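Local coordinates for protein succinyl-CoA ligase (ADP-forming) subunit alpha (Methanosaeta concilii, PDB 6HXI) that belongs to the succinyl-CoA ligase alpha subunit family, carries a citrate-synthase-like helical region as well, and binds coenzyme A, at residues A425-L439 / L584-L598. Numbering follows the deposited sequence.
Sequences AIVASCAGKDLISSL and LIGHILDQKRLGSRL
Two donors grip Ile588 O: Ser429 OG, 2.7 Å away and tilted 18° from the carbonyl plane, and Lys592 N from the next helical turn. The Ser429 hydroxyl reaches helix 571-594 because its OG is turned anti to the backbone N, and it ties the two helices where their backbones run close, the CA atoms of Ser429 and Ile588 being 5.4 Å apart. One turn on, the Lys592 chain stays extended until chi4, where it bends so that NZ donates to Lys433 O at 2.7 Å. The ammonium group thus reaches carbonyls before and after Gly432, strongly at Lys433 O and only weakly at Ser429 O, where a Schellman motif with Gly432 at C-prime ends helix 420-430.

The apolar half is a knob-into-hole: Ile588 enters a hole formed by Ala425, Ser429, Leu435 and Ser438. Its CG1 lies against Ala425 and Ser438, CG2 faces Ser429 OG, and CD1 comes 3.4 Å from Leu439 N. Beside it, the Leu435 methyls spread over Ile585 and Leu589, while Leu439 CD1 meets Leu584 CB at 3.7 Å, the two side chains crossing at about a right angle. On the other flank Ile426 CG1 packs on His587 CB, and the imidazole is held through NE2 by Asp414.

Near the far end, Cys430 SG lies 3.6 Å from Ser596 CB, and Ser596 OG donates to Gln591 OE1, while Gln591 NE2 bonds Ile356 O of a second subunit. Arg449 of a third subunit bonds Cys430 O and Ser596 O. Segment 584-594, inclined 32° to segment 425-430 and 125° to segment 435-439, therefore packs in the angle between two consecutive helices, 420-430 and 435-443, within the all-helical citrate-synthase-like region.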
ATOM      1  N   ALA B 425      -5.266  -8.069   6.085  1.00 18.78           N
ATOM      2  CA  ALA B 425      -5.418  -6.944   7.029  1.00 18.83           C
ATOM      3  C   ALA B 425      -5.214  -7.453   8.487  1.00 23.00           C
ATOM      4  O   ALA B 425      -4.621  -6.767   9.285  1.00 21.71           O
ATOM      5  CB  ALA B 425      -6.811  -6.250   6.854  1.00 19.35           C
ATOM      6  N   ILE B 426      -5.679  -8.681   8.796  1.00 21.40           N
ATOM      7  CA  ILE B 426      -5.587  -9.330  10.094  1.00 21.03           C
ATOM      8  C   ILE B 426      -4.168  -9.740  10.372  1.00 24.45           C
ATOM      9  O   ILE B 426      -3.711  -9.582  11.494  1.00 25.94           O
ATOM     10  CB  ILE B 426      -6.582 -10.554  10.132  1.00 23.94           C
ATOM     11  CG1 ILE B 426      -8.044 -10.064  10.356  1.00 22.93           C
ATOM     12  CG2 ILE B 426      -6.152 -11.626  11.168  1.00 20.09           C
ATOM     13  CD1 ILE B 426      -9.124 -11.154  10.160  1.00 23.84           C
ATOM     14  N   VAL B 427      -3.492 -10.321   9.381  1.00 20.46           N
ATOM     15  CA  VAL B 427      -2.096 -10.709   9.516  1.00 19.72           C
ATOM     16  C   VAL B 427      -1.245  -9.449   9.806  1.00 21.76           C
ATOM     17  O   VAL B 427      -0.491  -9.455  10.762  1.00 23.48           O
ATOM     18  CB  VAL B 427      -1.613 -11.512   8.289  1.00 22.32           C
ATOM     19  CG1 VAL B 427      -0.104 -11.670   8.275  1.00 20.99           C
ATOM     20  CG2 VAL B 427      -2.319 -12.877   8.230  1.00 21.92           C
ATOM     21  N   ALA B 428      -1.375  -8.399   9.038  1.00 17.62           N
ATOM     22  CA  ALA B 428      -0.629  -7.137   9.259  1.00 18.45           C
ATOM     23  C   ALA B 428      -0.937  -6.593  10.674  1.00 23.60           C
ATOM     24  O   ALA B 428      -0.013  -6.132  11.346  1.00 22.86           O
ATOM     25  CB  ALA B 428      -1.036  -6.072   8.188  1.00 16.70           C
ATOM     26  N   SER B 429      -2.236  -6.604  11.087  1.00 22.07           N
ATOM     27  CA  SER B 429      -2.651  -6.143  12.435  1.00 24.00           C
ATOM     28  C   SER B 429      -1.982  -7.008  13.518  1.00 25.61           C
ATOM     29  O   SER B 429      -1.485  -6.483  14.489  1.00 24.88           O
ATOM     30  CB  SER B 429      -4.172  -6.158  12.593  1.00 25.69           C
ATOM     31  OG  SER B 429      -4.583  -5.390  13.716  1.00 28.32           O
ATOM     32  N   CYS B 430      -1.927  -8.312  13.314  1.00 23.85           N
ATOM     33  CA  CYS B 430      -1.276  -9.259  14.232  1.00 26.47           C
ATOM     34  C   CYS B 430       0.261  -9.027  14.265  1.00 29.75           C
ATOM     35  O   CYS B 430       0.899  -9.332  15.263  1.00 25.95           O
ATOM     36  CB  CYS B 430      -1.610 -10.702  13.853  1.00 27.75           C
ATOM     37  SG  CYS B 430      -3.327 -11.167  14.171  1.00 32.72           S
ATOM     38  N   ALA B 431       0.825  -8.444  13.193  1.00 27.03           N
ATOM     39  CA  ALA B 431       2.240  -8.103  13.122  1.00 27.16           C
ATOM     40  C   ALA B 431       2.500  -6.735  13.793  1.00 28.32           C
ATOM     41  O   ALA B 431       3.614  -6.201  13.687  1.00 27.94           O
ATOM     42  CB  ALA B 431       2.707  -8.102  11.678  1.00 27.30           C
ATOM     43  N   GLY B 432       1.480  -6.197  14.460  1.00 21.56           N
ATOM     44  CA  GLY B 432       1.532  -4.937  15.193  1.00 20.23           C
ATOM     45  C   GLY B 432       1.568  -3.729  14.324  1.00 25.92           C
ATOM     46  O   GLY B 432       2.038  -2.688  14.757  1.00 29.34           O
ATOM     47  N   LYS B 433       1.072  -3.832  13.099  1.00 25.95           N
ATOM     48  CA  LYS B 433       1.066  -2.658  12.212  1.00 25.92           C
ATOM     49  C   LYS B 433      -0.082  -1.689  12.546  1.00 29.33           C
ATOM     50  O   LYS B 433      -1.102  -2.118  13.058  1.00 26.51           O
ATOM     51  CB  LYS B 433       1.037  -3.076  10.736  1.00 25.84           C
ATOM     52  CG  LYS B 433       2.343  -3.796  10.278  1.00 23.82           C
ATOM     53  CD  LYS B 433       3.606  -3.097  10.606  1.00 20.30           C
ATOM     54  CE  LYS B 433       3.798  -1.695  10.042  1.00 20.83           C
ATOM     55  NZ  LYS B 433       3.844  -1.686   8.590  1.00 22.07           N
ATOM     56  N   ASP B 434       0.090  -0.382  12.235  1.00 26.32           N
ATOM     57  CA  ASP B 434      -0.942   0.624  12.456  1.00 26.74           C
ATOM     58  C   ASP B 434      -2.151   0.317  11.546  1.00 27.68           C
ATOM     59  O   ASP B 434      -2.023  -0.476  10.625  1.00 26.90           O
ATOM     60  CB  ASP B 434      -0.359   2.038  12.142  1.00 28.09           C
ATOM     61  CG  ASP B 434       0.145   2.141  10.717  1.00 40.94           C
ATOM     62  OD1 ASP B 434       1.236   1.572  10.419  1.00 45.96           O
ATOM     63  OD2 ASP B 434      -0.593   2.636   9.883  1.00 42.99           O
ATOM     64  N   LEU B 435      -3.316   0.942  11.820  1.00 23.86           N
ATOM     65  CA  LEU B 435      -4.522   0.748  11.060  1.00 24.12           C
ATOM     66  C   LEU B 435      -4.341   0.967   9.540  1.00 24.66           C
ATOM     67  O   LEU B 435      -4.793   0.152   8.755  1.00 25.57           O
ATOM     68  CB  LEU B 435      -5.663   1.682  11.620  1.00 24.53           C
ATOM     69  CG  LEU B 435      -7.101   1.422  11.118  1.00 30.30           C
ATOM     70  CD1 LEU B 435      -8.136   2.011  12.079  1.00 30.42           C
ATOM     71  CD2 LEU B 435      -7.361   2.089   9.736  1.00 34.73           C
ATOM     72  N   ILE B 436      -3.757   2.072   9.144  1.00 20.25           N
ATOM     73  CA  ILE B 436      -3.587   2.464   7.715  1.00 20.22           C
ATOM     74  C   ILE B 436      -2.753   1.494   6.934  1.00 23.07           C
ATOM     75  O   ILE B 436      -3.144   1.179   5.812  1.00 21.69           O
ATOM     76  CB  ILE B 436      -3.057   3.923   7.549  1.00 23.46           C
ATOM     77  CG1 ILE B 436      -4.087   4.944   8.031  1.00 25.90           C
ATOM     78  CG2 ILE B 436      -2.522   4.253   6.104  1.00 23.09           C
ATOM     79  CD1 ILE B 436      -5.398   4.972   7.326  1.00 28.35           C
ATOM     80  N   SER B 437      -1.599   1.043   7.480  1.00 21.36           N
ATOM     81  CA  SER B 437      -0.734   0.064   6.802  1.00 21.48           C
ATOM     82  C   SER B 437      -1.469  -1.241   6.656  1.00 22.69           C
ATOM     83  O   SER B 437      -1.381  -1.890   5.610  1.00 18.62           O
ATOM     84  CB  SER B 437       0.532  -0.204   7.620  1.00 23.17           C
ATOM     85  OG  SER B 437       1.260   1.002   7.726  1.00 38.68           O
ATOM     86  N   SER B 438      -2.082  -1.691   7.757  1.00 22.38           N
ATOM     87  CA  SER B 438      -2.859  -2.936   7.781  1.00 22.37           C
ATOM     88  C   SER B 438      -4.016  -2.874   6.774  1.00 24.11           C
ATOM     89  O   SER B 438      -4.256  -3.846   6.083  1.00 23.95           O
ATOM     90  CB  SER B 438      -3.405  -3.203   9.189  1.00 23.60           C
ATOM     91  OG  SER B 438      -2.323  -3.347  10.086  1.00 29.47           O
ATOM     92  N   LEU B 439      -4.709  -1.741   6.682  1.00 22.02           N
ATOM     93  CA  LEU B 439      -5.799  -1.566   5.715  1.00 21.48           C
ATOM     94  C   LEU B 439      -5.322  -1.714   4.289  1.00 24.43           C
ATOM     95  O   LEU B 439      -5.900  -2.511   3.539  1.00 23.13           O
ATOM     96  CB  LEU B 439      -6.488  -0.199   5.906  1.00 20.80           C
ATOM     97  CG  LEU B 439      -7.526   0.199   4.837  1.00 22.59           C
ATOM     98  CD1 LEU B 439      -8.770  -0.741   4.871  1.00 18.63           C
ATOM     99  CD2 LEU B 439      -7.943   1.638   5.037  1.00 23.73           C
ATOM    100  N   LEU B 584     -12.658  -4.279   6.736  1.00 20.33           N
ATOM    101  CA  LEU B 584     -11.160  -4.401   6.879  1.00 23.40           C
ATOM    102  C   LEU B 584     -10.688  -3.651   8.132  1.00 28.24           C
ATOM    103  O   LEU B 584     -10.062  -4.250   8.979  1.00 27.36           O
ATOM    104  CB  LEU B 584     -10.384  -3.977   5.624  1.00 22.43           C
ATOM    105  CG  LEU B 584     -10.001  -4.993   4.521  1.00 29.37           C
ATOM    106  CD1 LEU B 584     -11.041  -6.049   4.247  1.00 30.65           C
ATOM    107  CD2 LEU B 584      -9.636  -4.271   3.237  1.00 28.57           C
ATOM    108  N   ILE B 585     -11.108  -2.401   8.294  1.00 25.04           N
ATOM    109  CA  ILE B 585     -10.848  -1.563   9.488  1.00 23.77           C
ATOM    110  C   ILE B 585     -11.429  -2.297  10.729  1.00 27.18           C
ATOM    111  O   ILE B 585     -10.758  -2.424  11.743  1.00 28.30           O
ATOM    112  CB  ILE B 585     -11.461  -0.147   9.290  1.00 24.68           C
ATOM    113  CG1 ILE B 585     -10.635   0.646   8.184  1.00 23.85           C
ATOM    114  CG2 ILE B 585     -11.448   0.624  10.635  1.00 24.90           C
ATOM    115  CD1 ILE B 585     -11.339   1.846   7.514  1.00 24.82           C
ATOM    116  N   GLY B 586     -12.646  -2.788  10.622  1.00 22.95           N
ATOM    117  CA  GLY B 586     -13.267  -3.581  11.684  1.00 21.66           C
ATOM    118  C   GLY B 586     -12.382  -4.738  12.148  1.00 22.14           C
ATOM    119  O   GLY B 586     -12.099  -4.896  13.341  1.00 21.06           O
ATOM    120  N   HIS B 587     -11.940  -5.565  11.231  1.00 20.66           N
ATOM    121  CA  HIS B 587     -11.080  -6.732  11.581  1.00 21.83           C
ATOM    122  C   HIS B 587      -9.692  -6.317  12.167  1.00 25.44           C
ATOM    123  O   HIS B 587      -9.200  -6.900  13.136  1.00 24.86           O
ATOM    124  CB  HIS B 587     -10.865  -7.600  10.325  1.00 23.01           C
ATOM    125  CG  HIS B 587     -12.095  -8.402   9.981  1.00 24.35           C
ATOM    126  ND1 HIS B 587     -12.570  -9.350  10.833  1.00 25.60           N
ATOM    127  CD2 HIS B 587     -12.865  -8.370   8.872  1.00 24.77           C
ATOM    128  CE1 HIS B 587     -13.638  -9.864  10.243  1.00 26.07           C
ATOM    129  NE2 HIS B 587     -13.854  -9.300   9.054  1.00 26.45           N
ATOM    130  N   ILE B 588      -9.103  -5.275  11.625  1.00 19.48           N
ATOM    131  CA  ILE B 588      -7.817  -4.771  12.164  1.00 20.93           C
ATOM    132  C   ILE B 588      -7.978  -4.370  13.641  1.00 25.70           C
ATOM    133  O   ILE B 588      -7.131  -4.719  14.446  1.00 24.92           O
ATOM    134  CB  ILE B 588      -7.402  -3.541  11.322  1.00 21.39           C
ATOM    135  CG1 ILE B 588      -6.964  -3.962   9.906  1.00 18.94           C
ATOM    136  CG2 ILE B 588      -6.344  -2.709  12.091  1.00 20.21           C
ATOM    137  CD1 ILE B 588      -7.063  -2.807   8.894  1.00 20.57           C
ATOM    138  N   LEU B 589      -9.048  -3.592  13.964  1.00 22.72           N
ATOM    139  CA  LEU B 589      -9.361  -3.085  15.304  1.00 23.46           C
ATOM    140  C   LEU B 589      -9.709  -4.220  16.259  1.00 23.48           C
ATOM    141  O   LEU B 589      -9.337  -4.170  17.429  1.00 21.23           O
ATOM    142  CB  LEU B 589     -10.529  -2.071  15.243  1.00 24.08           C
ATOM    143  CG  LEU B 589     -10.246  -0.721  14.549  1.00 28.82           C
ATOM    144  CD1 LEU B 589     -11.544   0.015  14.262  1.00 30.75           C
ATOM    145  CD2 LEU B 589      -9.322   0.172  15.370  1.00 30.03           C
ATOM    146  N   ASP B 590     -10.418  -5.237  15.745  1.00 20.92           N
ATOM    147  CA  ASP B 590     -10.818  -6.430  16.475  1.00 21.57           C
ATOM    148  C   ASP B 590      -9.577  -7.167  16.974  1.00 28.19           C
ATOM    149  O   ASP B 590      -9.525  -7.513  18.146  1.00 29.26           O
ATOM    150  CB  ASP B 590     -11.711  -7.327  15.606  1.00 21.58           C
ATOM    151  CG  ASP B 590     -12.428  -8.468  16.344  1.00 31.91           C
ATOM    152  OD1 ASP B 590     -12.694  -8.323  17.545  1.00 30.73           O
ATOM    153  OD2 ASP B 590     -12.770  -9.481  15.696  1.00 33.28           O
ATOM    154  N   GLN B 591      -8.555  -7.366  16.108  1.00 24.95           N
ATOM    155  CA  GLN B 591      -7.304  -8.031  16.495  1.00 23.38           C
ATOM    156  C   GLN B 591      -6.538  -7.171  17.520  1.00 27.33           C
ATOM    157  O   GLN B 591      -5.953  -7.699  18.452  1.00 27.10           O
ATOM    158  CB  GLN B 591      -6.446  -8.369  15.243  1.00 24.79           C
ATOM    159  CG  GLN B 591      -7.153  -9.285  14.188  1.00 26.42           C
ATOM    160  CD  GLN B 591      -7.665 -10.560  14.805  1.00 34.99           C
ATOM    161  OE1 GLN B 591      -6.939 -11.223  15.534  1.00 29.63           O
ATOM    162  NE2 GLN B 591      -8.943 -10.887  14.640  1.00 29.06           N
ATOM    163  N   LYS B 592      -6.603  -5.837  17.393  1.00 21.87           N
ATOM    164  CA  LYS B 592      -5.990  -4.943  18.343  1.00 21.81           C
ATOM    165  C   LYS B 592      -6.673  -5.068  19.720  1.00 30.41           C
ATOM    166  O   LYS B 592      -5.955  -5.294  20.693  1.00 33.06           O
ATOM    167  CB  LYS B 592      -5.910  -3.514  17.764  1.00 22.77           C
ATOM    168  CG  LYS B 592      -4.789  -3.516  16.662  1.00 34.67           C
ATOM    169  CD  LYS B 592      -4.331  -2.191  16.125  1.00 42.60           C
ATOM    170  CE  LYS B 592      -3.301  -2.352  15.001  1.00 27.73           C
ATOM    171  NZ  LYS B 592      -2.093  -3.228  15.350  1.00 28.86           N
ATOM    172  N   ARG B 593      -8.033  -5.086  19.786  1.00 28.04           N
ATOM    173  CA  ARG B 593      -8.780  -5.284  21.043  1.00 27.19           C
ATOM    174  C   ARG B 593      -8.457  -6.624  21.705  1.00 30.80           C
ATOM    175  O   ARG B 593      -8.300  -6.691  22.917  1.00 31.64           O
ATOM    176  CB  ARG B 593     -10.304  -5.131  20.829  1.00 24.82           C
ATOM    177  CG  ARG B 593     -10.737  -3.665  20.503  1.00 25.55           C
ATOM    178  CD  ARG B 593     -12.285  -3.518  20.492  1.00 26.88           C
ATOM    179  NE  ARG B 593     -12.952  -4.458  19.588  1.00 23.13           N
ATOM    180  CZ  ARG B 593     -13.330  -4.191  18.337  1.00 26.28           C
ATOM    181  NH1 ARG B 593     -13.865  -5.132  17.589  1.00 21.31           N
ATOM    182  NH2 ARG B 593     -13.165  -2.986  17.829  1.00 18.62           N
ATOM    183  N   LEU B 594      -8.388  -7.693  20.918  1.00 28.12           N
ATOM    184  CA  LEU B 594      -8.081  -9.036  21.387  1.00 30.02           C
ATOM    185  C   LEU B 594      -6.611  -9.226  21.840  1.00 34.17           C
ATOM    186  O   LEU B 594      -6.333 -10.210  22.515  1.00 33.32           O
ATOM    187  CB  LEU B 594      -8.385 -10.081  20.259  1.00 30.75           C
ATOM    188  CG  LEU B 594      -9.832 -10.222  19.799  1.00 34.31           C
ATOM    189  CD1 LEU B 594      -9.914 -10.980  18.469  1.00 32.19           C
ATOM    190  CD2 LEU B 594     -10.699 -10.857  20.880  1.00 38.53           C
ATOM    191  N   GLY B 595      -5.699  -8.319  21.460  1.00 31.67           N
ATOM    192  CA  GLY B 595      -4.275  -8.424  21.789  1.00 30.28           C
ATOM    193  C   GLY B 595      -3.647  -9.610  21.072  1.00 34.02           C
ATOM    194  O   GLY B 595      -2.809 -10.319  21.638  1.00 32.50           O
ATOM    195  N   SER B 596      -4.088  -9.850  19.818  1.00 29.86           N
ATOM    196  CA  SER B 596      -3.636 -10.972  18.984  1.00 29.54           C
ATOM    197  C   SER B 596      -2.155 -10.966  18.752  1.00 32.20           C
ATOM    198  O   SER B 596      -1.566  -9.902  18.581  1.00 30.67           O
ATOM    199  CB  SER B 596      -4.366 -10.963  17.652  1.00 31.44           C
ATOM    200  OG  SER B 596      -5.738 -11.214  17.886  1.00 43.66           O
ATOM    201  N   ARG B 597      -1.561 -12.165  18.691  1.00 29.45           N
ATOM    202  CA  ARG B 597      -0.114 -12.321  18.504  1.00 28.81           C
ATOM    203  C   ARG B 597       0.240 -12.366  17.038  1.00 29.80           C
ATOM    204  O   ARG B 597      -0.645 -12.592  16.227  1.00 28.96           O
ATOM    205  CB  ARG B 597       0.379 -13.649  19.161  1.00 29.37           C
ATOM    206  CG  ARG B 597      -0.013 -13.915  20.621  1.00 43.60           C
ATOM    207  CD  ARG B 597      -0.197 -12.675  21.479  1.00 49.11           C
ATOM    208  NE  ARG B 597       1.041 -11.920  21.662  1.00 44.08           N
ATOM    209  CZ  ARG B 597       1.083 -10.624  21.941  1.00 62.56           C
ATOM    210  NH1 ARG B 597      -0.042  -9.928  22.083  1.00 43.61           N
ATOM    211  NH2 ARG B 597       2.250 -10.012  22.097  1.00 62.10           N
ATOM    212  N   LEU B 598       1.559 -12.278  16.716  1.00 26.18           N
ATOM    213  CA  LEU B 598       2.129 -12.397  15.394  1.00 25.76           C
ATOM    214  C   LEU B 598       1.667 -13.725  14.754  1.00 29.22           C
ATOM    215  O   LEU B 598       1.720 -14.791  15.376  1.00 28.39           O
ATOM    216  CB  LEU B 598       3.678 -12.371  15.519  1.00 27.23           C
ATOM    217  CG  LEU B 598       4.528 -12.524  14.236  1.00 30.39           C
ATOM    218  CD1 LEU B 598       4.462 -11.284  13.424  1.00 28.13           C
ATOM    219  CD2 LEU B 598       5.966 -12.812  14.563  1.00 31.97           C
TER
HETATM  220  O   HOH W   1      -3.058  -7.380  17.117  1.00 46.02           O